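Local structure of endoribonuclease MazF4 (Mycobacterium tuberculosis, 5XE2) at residues 54-57 with 58-62; 88-91 with 92-96; 27-30 with 31-34; 48-51 with 52-55. The protein cleaves single-stranded mRNA between the first and second bases of UCGCU, as the endoribonuclease toxin of a type II toxin-antitoxin pair. All coordinates share one frame; numbering follows the deposited sequence.

The four contacts are all local, within one PemK/MazF fold. Contacts 1 and 4 lie on the surface at the two ends of strand 53-55 and share Val54 and Ala55. Each holds a type I turn: contact 1 reinforces its turn with a carboxylate, contact 4 sets a tryptophan face beside its turn. Contacts 2 and 3 are helical and partly buried, and both touch the second subunit. Contact 3 is rich in side-chain amide bonds at a helix start, with Arg31 bonded outside it. Contact 2 mixes backbone bonds, waters and apolar packing. Contacts 1 and 2 meet through Asp60, Thr90 and Val54, whereas contacts 1 and 3 lie on opposite sides of the chain's centre.

Contact 1: 54-57 with 58-62; sequences VAMG and PSDPL
Asp60 OD2 accepts the backbone N-H of Gly57 at 2.9 Å and probably also bonds the hydroxyl of Thr90 on helix 88-101. The frame is a type I beta turn from Gly57 to Asp60, where the chain leaves edge strand 53-55 on its way to strand 65-75. The bond to Gly57 N is nearly straight, at 166°, and uses the anti lone pair of OD2. Asp60 CG stands beside its own backbone N (chi1 -72°), which turns the carboxylate back over the start of the turn. The turn's own bond runs the other way, from Asp60 N to Gly57 O at 3.0 Å. Residues 57 and 60 are therefore tied twice. The other carboxylate oxygen, OD1, takes the N-H of Thr87, so the turn is fastened to the start of the helix.

Met56 crosses Asp60 at about a right angle, with its SD 4.1 Å from OD2. Its CB lies 3.1 Å from Leu62 O, and its thioether chain, bent at chi2, also reaches Leu43 and Val86. One water donates to both Gly57 O and Leu62 O, at 2.9 Å from each.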
loop_
_atom_site.group_PDB
_atom_site.type_symbol
_atom_site.label_atom_id
_atom_site.label_comp_id
_atom_site.label_asym_id
_atom_site.label_seq_id
_atom_site.Cartn_x
_atom_site.Cartn_y
_atom_site.Cartn_z
ATOM N N VAL A 54 10.981 2.609 -9.633
ATOM C CA VAL A 54 11.279 1.667 -10.712
ATOM C C VAL A 54 11.052 2.363 -12.053
ATOM O O VAL A 54 9.939 2.758 -12.359
ATOM C CB VAL A 54 10.390 0.397 -10.629
ATOM C CG1 VAL A 54 10.757 -0.593 -11.730
ATOM C CG2 VAL A 54 10.526 -0.263 -9.260
ATOM N N ALA A 55 12.113 2.509 -12.840
ATOM C CA ALA A 55 12.001 3.058 -14.185
ATOM C C ALA A 55 11.363 2.032 -15.117
ATOM O O ALA A 55 11.693 0.841 -15.077
ATOM C CB ALA A 55 13.379 3.466 -14.720
ATOM N N MET A 56 10.456 2.502 -15.964
ATOM C CA MET A 56 9.915 1.679 -17.030
ATOM C C MET A 56 11.032 1.400 -18.026
ATOM O O MET A 56 11.948 2.213 -18.184
ATOM C CB MET A 56 8.767 2.390 -17.739
ATOM C CG MET A 56 7.532 2.635 -16.890
ATOM S SD MET A 56 6.805 1.117 -16.232
ATOM C CE MET A 56 5.176 1.688 -15.796
ATOM N N GLY A 57 10.952 0.245 -18.674
ATOM C CA GLY A 57 11.991 -0.228 -19.586
ATOM C C GLY A 57 11.560 -0.171 -21.038
ATOM O O GLY A 57 10.389 0.106 -21.335
ATOM N N PRO A 58 12.499 -0.459 -21.960
ATOM C CA PRO A 58 12.208 -0.325 -23.385
ATOM C C PRO A 58 11.118 -1.268 -23.906
ATOM O O PRO A 58 10.593 -1.010 -24.979
ATOM C CB PRO A 58 13.560 -0.613 -24.055
ATOM C CG PRO A 58 14.311 -1.434 -23.071
ATOM C CD PRO A 58 13.868 -0.956 -21.718
ATOM N N SER A 59 10.776 -2.324 -23.156
ATOM C CA SER A 59 9.681 -3.235 -23.511
ATOM C C SER A 59 8.337 -2.903 -22.862
ATOM O O SER A 59 7.337 -3.527 -23.204
ATOM C CB SER A 59 10.068 -4.673 -23.152
ATOM O OG SER A 59 11.279 -5.035 -23.796
ATOM N N ASP A 60 8.305 -1.947 -21.923
ATOM C CA ASP A 60 7.056 -1.582 -21.246
ATOM C C ASP A 60 6.220 -0.645 -22.112
ATOM O O ASP A 60 6.763 0.029 -22.978
ATOM C CB ASP A 60 7.328 -0.937 -19.881
ATOM C CG ASP A 60 7.816 -1.934 -18.870
ATOM O OD1 ASP A 60 7.102 -2.929 -18.625
ATOM O OD2 ASP A 60 8.928 -1.737 -18.346
ATOM N N PRO A 61 4.896 -0.598 -21.876
ATOM C CA PRO A 61 3.977 0.232 -22.668
ATOM C C PRO A 61 4.033 1.744 -22.406
ATOM O O PRO A 61 3.459 2.518 -23.174
ATOM C CB PRO A 61 2.602 -0.298 -22.245
ATOM C CG PRO A 61 2.820 -0.776 -20.854
ATOM C CD PRO A 61 4.154 -1.458 -20.936
ATOM N N LEU A 62 4.671 2.154 -21.313
ATOM C CA LEU A 62 4.705 3.545 -20.911
ATOM C C LEU A 62 6.129 3.931 -20.543
ATOM O O LEU A 62 6.947 3.070 -20.194
ATOM C CB LEU A 62 3.774 3.753 -19.717
ATOM C CG LEU A 62 2.306 3.350 -19.941
ATOM C CD1 LEU A 62 1.616 2.982 -18.641
ATOM C CD2 LEU A 62 1.550 4.450 -20.668
HETATM O O HOH W 1 9.492 2.847 -21.564
#

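Contact 2: 88-91 with 92-96; sequences PATM and NKINT
Residues 88-91 and 92-96 form one continuous run at the start of helix 88-101, joined by bonds from each N-H to the carbonyl four residues back. Asn95 N to Met91 O, at 2.8 Å, is the shortest of them. Ile94 N bonds Thr90 O, while the bond from Lys93 N to Ala89 O is weak.

Met91 and Ile94 make the apolar contact, SD to CD1 at 3.7 Å. The methionine chain is bent at both chi2 and chi3 (-51° and -61°) on its way to Ile94. Thr90 CG2 meets the same Ile94 CD1 at 4.0 Å.

Two waters link polar groups along the helix. One water donates to both Pro88 O and Asn92 OD1. Another donates to Thr90 OG1 and accepts from Lys93 NZ at 2.7 Å, at the end of an extended lysine chain. Thr90 OG1, besides its carboxylate partner Asp60, bonds Thr87 OG1, and Asn95 OD1 is held by Arg8.

Thr90, Lys93 and Ile94 pack on Val54 of strand 53-55, and Met91 and Ile94 on Leu24 of strand 21-25. Asn95 touches Leu104 and Thr96 touches Trp106, both of the second subunit.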
loop_
_atom_site.group_PDB
_atom_site.type_symbol
_atom_site.label_atom_id
_atom_site.label_comp_id
_atom_site.label_asym_id
_atom_site.label_seq_id
_atom_site.Cartn_x
_atom_site.Cartn_y
_atom_site.Cartn_z
ATOM N N PRO A 88 6.320 -8.585 -17.106
ATOM C CA PRO A 88 6.688 -9.361 -15.922
ATOM C C PRO A 88 8.046 -9.002 -15.330
ATOM O O PRO A 88 8.180 -8.972 -14.112
ATOM C CB PRO A 88 6.686 -10.795 -16.438
ATOM C CG PRO A 88 5.623 -10.789 -17.484
ATOM C CD PRO A 88 5.749 -9.450 -18.158
ATOM N N ALA A 89 9.036 -8.730 -16.181
ATOM C CA ALA A 89 10.343 -8.260 -15.722
ATOM C C ALA A 89 10.230 -6.988 -14.882
ATOM O O ALA A 89 10.763 -6.923 -13.779
ATOM C CB ALA A 89 11.276 -8.013 -16.903
ATOM N N THR A 90 9.543 -5.976 -15.406
ATOM C CA THR A 90 9.381 -4.724 -14.659
ATOM C C THR A 90 8.535 -4.933 -13.387
ATOM O O THR A 90 8.837 -4.338 -12.356
ATOM C CB THR A 90 8.840 -3.590 -15.552
ATOM O OG1 THR A 90 9.788 -3.322 -16.594
ATOM C CG2 THR A 90 8.607 -2.290 -14.754
ATOM N N MET A 91 7.519 -5.803 -13.446
ATOM C CA MET A 91 6.699 -6.114 -12.255
ATOM C C MET A 91 7.504 -6.745 -11.119
ATOM O O MET A 91 7.231 -6.466 -9.947
ATOM C CB MET A 91 5.503 -7.020 -12.590
ATOM C CG MET A 91 4.306 -6.319 -13.214
ATOM S SD MET A 91 3.705 -4.856 -12.328
ATOM C CE MET A 91 3.243 -5.510 -10.735
ATOM N N ASN A 92 8.485 -7.589 -11.463
ATOM C CA ASN A 92 9.368 -8.199 -10.459
ATOM C C ASN A 92 10.181 -7.169 -9.700
ATOM O O ASN A 92 10.357 -7.299 -8.494
ATOM C CB ASN A 92 10.311 -9.238 -11.088
ATOM C CG ASN A 92 9.629 -10.570 -11.360
ATOM O OD1 ASN A 92 8.649 -10.933 -10.709
ATOM N ND2 ASN A 92 10.156 -11.313 -12.321
ATOM N N LYS A 93 10.674 -6.154 -10.408
ATOM C CA LYS A 93 11.332 -5.002 -9.775
ATOM C C LYS A 93 10.351 -4.257 -8.879
ATOM O O LYS A 93 10.706 -3.833 -7.787
ATOM C CB LYS A 93 11.881 -4.022 -10.817
ATOM C CG LYS A 93 12.982 -4.571 -11.707
ATOM C CD LYS A 93 13.409 -3.529 -12.733
ATOM C CE LYS A 93 14.155 -4.152 -13.890
ATOM N NZ LYS A 93 14.502 -3.140 -14.933
ATOM N N ILE A 94 9.120 -4.094 -9.360
ATOM C CA ILE A 94 8.071 -3.443 -8.575
ATOM C C ILE A 94 7.769 -4.234 -7.304
ATOM O O ILE A 94 7.587 -3.631 -6.252
ATOM C CB ILE A 94 6.797 -3.170 -9.412
ATOM C CG1 ILE A 94 7.099 -2.099 -10.463
ATOM C CG2 ILE A 94 5.633 -2.719 -8.524
ATOM C CD1 ILE A 94 6.153 -2.108 -11.640
ATOM N N ASN A 95 7.751 -5.568 -7.383
ATOM C CA ASN A 95 7.543 -6.383 -6.173
ATOM C C ASN A 95 8.578 -6.100 -5.096
ATOM O O ASN A 95 8.238 -5.989 -3.920
ATOM C CB ASN A 95 7.566 -7.877 -6.478
ATOM C CG ASN A 95 6.439 -8.313 -7.387
ATOM O OD1 ASN A 95 5.388 -7.665 -7.480
ATOM N ND2 ASN A 95 6.649 -9.430 -8.059
ATOM N N THR A 96 9.839 -5.986 -5.504
ATOM C CA THR A 96 10.933 -5.717 -4.569
ATOM C C THR A 96 10.794 -4.315 -3.991
ATOM O O THR A 96 10.959 -4.125 -2.785
ATOM C CB THR A 96 12.305 -5.885 -5.252
ATOM O OG1 THR A 96 12.378 -7.198 -5.812
ATOM C CG2 THR A 96 13.449 -5.702 -4.252
HETATM O O HOH W 2 6.321 -10.412 -12.458
HETATM O O HOH W 3 12.261 -1.983 -15.827
#

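Contact 3: 27-30 with 31-34; sequences SNNA and RNRH
Ser27 grips the Asn32 amide at both ends as the chain enters helix 29-34. Its hydroxyl donates to Asn32 OD1 at 2.6 Å, in the carbonyl plane and on a lone pair. Asn32 ND2 returns a bond to Ser27 O at 2.9 Å, rising 62° out of that carbonyl's plane. Ser27 OG also takes the N-H of Val39. Ser27 CB lies 3.9 Å from Arg31 CD.

Asn28 is the N-cap. Its CG stands between the backbone N and the carbonyl carbon (chi1 74°), which brings OD1 to Arg31 N at 2.9 Å in an almost straight bond (175°). Asn28 ND2 meanwhile donates to Thr100 O of the second subunit. The Asn28 backbone O receives Asn32 N, a regular helix bond.

Asn29 OD1 takes a weak bond from Asn32 ND2, but its main partner is Arg8 N. Its backbone O accepts Arg33 N and lies over one face of the Arg33 guanidinium, 4.0 Å above the plane and offset toward the rim. Ala30 O accepts His34 N and lies 3.2 Å from His34 CD2.

The capping amide thus uses both ends, one to start the helix and one to reach across the dimer. Arg31 also links the two chains: it forms a salt bridge to Asp37 of its own chain and a bond to Asp69 O of the second subunit. The amide of buried Asn32 has partners for both its oxygen and its nitrogen, which probably fixes its flip.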
loop_
_atom_site.group_PDB
_atom_site.type_symbol
_atom_site.label_atom_id
_atom_site.label_comp_id
_atom_site.label_asym_id
_atom_site.label_seq_id
_atom_site.Cartn_x
_atom_site.Cartn_y
_atom_site.Cartn_z
ATOM N N SER A 27 -2.603 -4.671 -6.198
ATOM C CA SER A 27 -3.382 -5.645 -5.440
ATOM C C SER A 27 -3.552 -6.955 -6.222
ATOM O O SER A 27 -3.493 -6.976 -7.451
ATOM C CB SER A 27 -4.742 -5.063 -5.024
ATOM O OG SER A 27 -5.267 -4.197 -6.012
ATOM N N ASN A 28 -3.742 -8.045 -5.485
ATOM C CA ASN A 28 -3.891 -9.367 -6.082
ATOM C C ASN A 28 -5.192 -9.486 -6.880
ATOM O O ASN A 28 -6.199 -8.828 -6.564
ATOM C CB ASN A 28 -3.784 -10.464 -5.009
ATOM C CG ASN A 28 -5.024 -10.559 -4.125
ATOM O OD1 ASN A 28 -6.089 -10.990 -4.573
ATOM N ND2 ASN A 28 -4.888 -10.176 -2.866
ATOM N N ASN A 29 -5.173 -10.330 -7.904
ATOM C CA ASN A 29 -6.306 -10.451 -8.828
ATOM C C ASN A 29 -7.631 -10.958 -8.242
ATOM O O ASN A 29 -8.698 -10.582 -8.724
ATOM C CB ASN A 29 -5.899 -11.287 -10.055
ATOM C CG ASN A 29 -4.960 -10.531 -10.980
ATOM O OD1 ASN A 29 -4.944 -9.300 -10.981
ATOM N ND2 ASN A 29 -4.175 -11.257 -11.768
ATOM N N ALA A 30 -7.577 -11.793 -7.211
ATOM C CA ALA A 30 -8.804 -12.244 -6.528
ATOM C C ALA A 30 -9.535 -11.047 -5.867
ATOM O O ALA A 30 -10.738 -10.844 -6.062
ATOM C CB ALA A 30 -8.469 -13.326 -5.498
ATOM N N ARG A 31 -8.784 -10.232 -5.127
ATOM C CA ARG A 31 -9.317 -9.001 -4.533
ATOM C C ARG A 31 -9.812 -8.048 -5.623
ATOM O O ARG A 31 -10.890 -7.451 -5.483
ATOM C CB ARG A 31 -8.261 -8.318 -3.643
ATOM C CG ARG A 31 -8.706 -7.023 -2.952
ATOM C CD ARG A 31 -8.415 -5.777 -3.791
ATOM N NE ARG A 31 -8.734 -4.524 -3.109
ATOM C CZ ARG A 31 -7.967 -3.922 -2.194
ATOM N NH1 ARG A 31 -6.799 -4.443 -1.804
ATOM N NH2 ARG A 31 -8.379 -2.770 -1.649
ATOM N N ASN A 32 -9.048 -7.919 -6.707
ATOM C CA ASN A 32 -9.431 -7.006 -7.793
ATOM C C ASN A 32 -10.727 -7.408 -8.509
ATOM O O ASN A 32 -11.476 -6.543 -8.966
ATOM C CB ASN A 32 -8.328 -6.875 -8.840
ATOM C CG ASN A 32 -7.032 -6.307 -8.288
ATOM O OD1 ASN A 32 -7.016 -5.584 -7.294
ATOM N ND2 ASN A 32 -5.933 -6.629 -8.949
ATOM N N ARG A 33 -10.984 -8.712 -8.622
ATOM C CA ARG A 33 -12.216 -9.187 -9.250
ATOM C C ARG A 33 -13.428 -9.058 -8.327
ATOM O O ARG A 33 -14.491 -8.609 -8.755
ATOM C CB ARG A 33 -12.078 -10.641 -9.709
ATOM C CG ARG A 33 -13.247 -11.111 -10.587
ATOM C CD ARG A 33 -13.043 -12.464 -11.260
ATOM N NE ARG A 33 -11.635 -12.745 -11.517
ATOM C CZ ARG A 33 -10.836 -13.511 -10.769
ATOM N NH1 ARG A 33 -11.291 -14.146 -9.687
ATOM N NH2 ARG A 33 -9.556 -13.657 -11.117
ATOM N N HIS A 34 -13.254 -9.450 -7.068
ATOM C CA HIS A 34 -14.371 -9.696 -6.161
ATOM C C HIS A 34 -14.752 -8.561 -5.223
ATOM O O HIS A 34 -15.813 -8.638 -4.617
ATOM C CB HIS A 34 -14.081 -10.948 -5.331
ATOM C CG HIS A 34 -13.931 -12.188 -6.156
ATOM N ND1 HIS A 34 -14.841 -12.548 -7.127
ATOM C CD2 HIS A 34 -12.985 -13.155 -6.149
ATOM C CE1 HIS A 34 -14.458 -13.680 -7.688
ATOM N NE2 HIS A 34 -13.340 -14.073 -7.106
#

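Contact 4: 48-51 with 52-55; sequences RTIP and TWVA
The Trp53 indole carries Arg48 over one face, and Thr52 OG1 lies in plane at its edge. The aliphatic part of Arg48 makes the contact. Arg48 CB is 3.8 Å from Trp53 CE3. Arg48 CD sits 3.9 Å from the centroid of the six-membered ring of Trp53, close to its normal, a CH-pi contact. The guanidinium plane is turned 65° from the indole. Its CZ is 5.5 Å from the centroid of the five-membered ring, so any cation-pi attraction is weak. Ile50 CD1 lies over the centre of one guanidinium face, 3.6 Å above it.

Ile50 and Trp53 lie side by side and point the same way, with CD1 of the isoleucine 3.5 Å from CD1 of the indole. Ile50 CG1 stands between its backbone N and carbonyl carbon (chi1 61°), which swings this branch to the same side of the ring plane as Arg48. In the backbone, a type I beta turn runs from Ile50 to Trp53, closed by Trp53 N donating to Ile50 O at 3.0 Å. It leads the loop after strand 37-44 into edge strand 53-55.

Thr52 packs on Thr100 and Ala101 of helix 88-101, and its OG1 bonds Asp69. Trp53 also touches Tyr65 and Asn67 of strand 65-75. Across this surface contact, dispersion and CH-pi contacts probably hold the side chains more than charge does: arginine methylenes lie over one face of the six-membered ring, while the charged group is turned against Ile50.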
loop_
_atom_site.group_PDB
_atom_site.type_symbol
_atom_site.label_atom_id
_atom_site.label_comp_id
_atom_site.label_asym_id
_atom_site.label_seq_id
_atom_site.Cartn_x
_atom_site.Cartn_y
_atom_site.Cartn_z
ATOM N N ARG A 48 13.870 9.690 -10.224
ATOM C CA ARG A 48 14.756 9.492 -9.076
ATOM C C ARG A 48 15.418 8.127 -9.164
ATOM O O ARG A 48 14.892 7.223 -9.807
ATOM C CB ARG A 48 13.981 9.626 -7.775
ATOM C CG ARG A 48 13.424 11.024 -7.592
ATOM C CD ARG A 48 12.793 11.188 -6.249
ATOM N NE ARG A 48 13.784 11.143 -5.185
ATOM C CZ ARG A 48 13.490 11.011 -3.896
ATOM N NH1 ARG A 48 12.229 10.893 -3.500
ATOM N NH2 ARG A 48 14.466 10.984 -2.997
ATOM N N THR A 49 16.581 7.997 -8.537
ATOM C CA THR A 49 17.361 6.758 -8.586
ATOM C C THR A 49 17.479 6.207 -7.162
ATOM O O THR A 49 18.547 6.244 -6.547
ATOM C CB THR A 49 18.760 6.974 -9.241
ATOM O OG1 THR A 49 19.694 7.495 -8.285
ATOM C CG2 THR A 49 18.674 7.934 -10.435
ATOM N N ILE A 50 16.356 5.717 -6.642
ATOM C CA ILE A 50 16.282 5.199 -5.270
ATOM C C ILE A 50 15.578 3.833 -5.262
ATOM O O ILE A 50 14.817 3.540 -6.180
ATOM C CB ILE A 50 15.595 6.207 -4.312
ATOM C CG1 ILE A 50 14.154 6.514 -4.746
ATOM C CG2 ILE A 50 16.405 7.492 -4.248
ATOM C CD1 ILE A 50 13.397 7.401 -3.773
ATOM N N PRO A 51 15.844 2.990 -4.235
ATOM C CA PRO A 51 15.310 1.619 -4.251
ATOM C C PRO A 51 13.795 1.494 -4.481
ATOM O O PRO A 51 13.357 0.539 -5.108
ATOM C CB PRO A 51 15.701 1.076 -2.870
ATOM C CG PRO A 51 16.933 1.822 -2.510
ATOM C CD PRO A 51 16.792 3.191 -3.118
ATOM N N THR A 52 13.005 2.453 -4.005
ATOM C CA THR A 52 11.536 2.376 -4.144
ATOM C C THR A 52 10.959 2.956 -5.445
ATOM O O THR A 52 9.739 2.956 -5.627
ATOM C CB THR A 52 10.847 3.029 -2.940
ATOM O OG1 THR A 52 11.433 4.319 -2.697
ATOM C CG2 THR A 52 11.005 2.137 -1.716
ATOM N N TRP A 53 11.818 3.465 -6.329
ATOM C CA TRP A 53 11.399 3.939 -7.643
ATOM C C TRP A 53 11.864 2.938 -8.694
ATOM O O TRP A 53 12.988 2.441 -8.612
ATOM C CB TRP A 53 11.942 5.341 -7.912
ATOM C CG TRP A 53 11.173 6.373 -7.130
ATOM C CD1 TRP A 53 10.807 6.309 -5.804
ATOM C CD2 TRP A 53 10.650 7.596 -7.619
ATOM N NE1 TRP A 53 10.105 7.423 -5.447
ATOM C CE2 TRP A 53 9.993 8.233 -6.539
ATOM C CE3 TRP A 53 10.675 8.227 -8.860
ATOM C CZ2 TRP A 53 9.367 9.469 -6.668
ATOM C CZ3 TRP A 53 10.064 9.443 -8.980
ATOM C CH2 TRP A 53 9.414 10.057 -7.899
ATOM N N VAL A 54 10.981 2.609 -9.633
ATOM C CA VAL A 54 11.279 1.667 -10.712
ATOM C C VAL A 54 11.052 2.363 -12.053
ATOM O O VAL A 54 9.939 2.758 -12.359
ATOM C CB VAL A 54 10.390 0.397 -10.629
ATOM C CG1 VAL A 54 10.757 -0.593 -11.730
ATOM C CG2 VAL A 54 10.526 -0.263 -9.260
ATOM N N ALA A 55 12.113 2.509 -12.840
ATOM C CA ALA A 55 12.001 3.058 -14.185
ATOM C C ALA A 55 11.363 2.032 -15.117
ATOM O O ALA A 55 11.693 0.841 -15.077
ATOM C CB ALA A 55 13.379 3.466 -14.720
#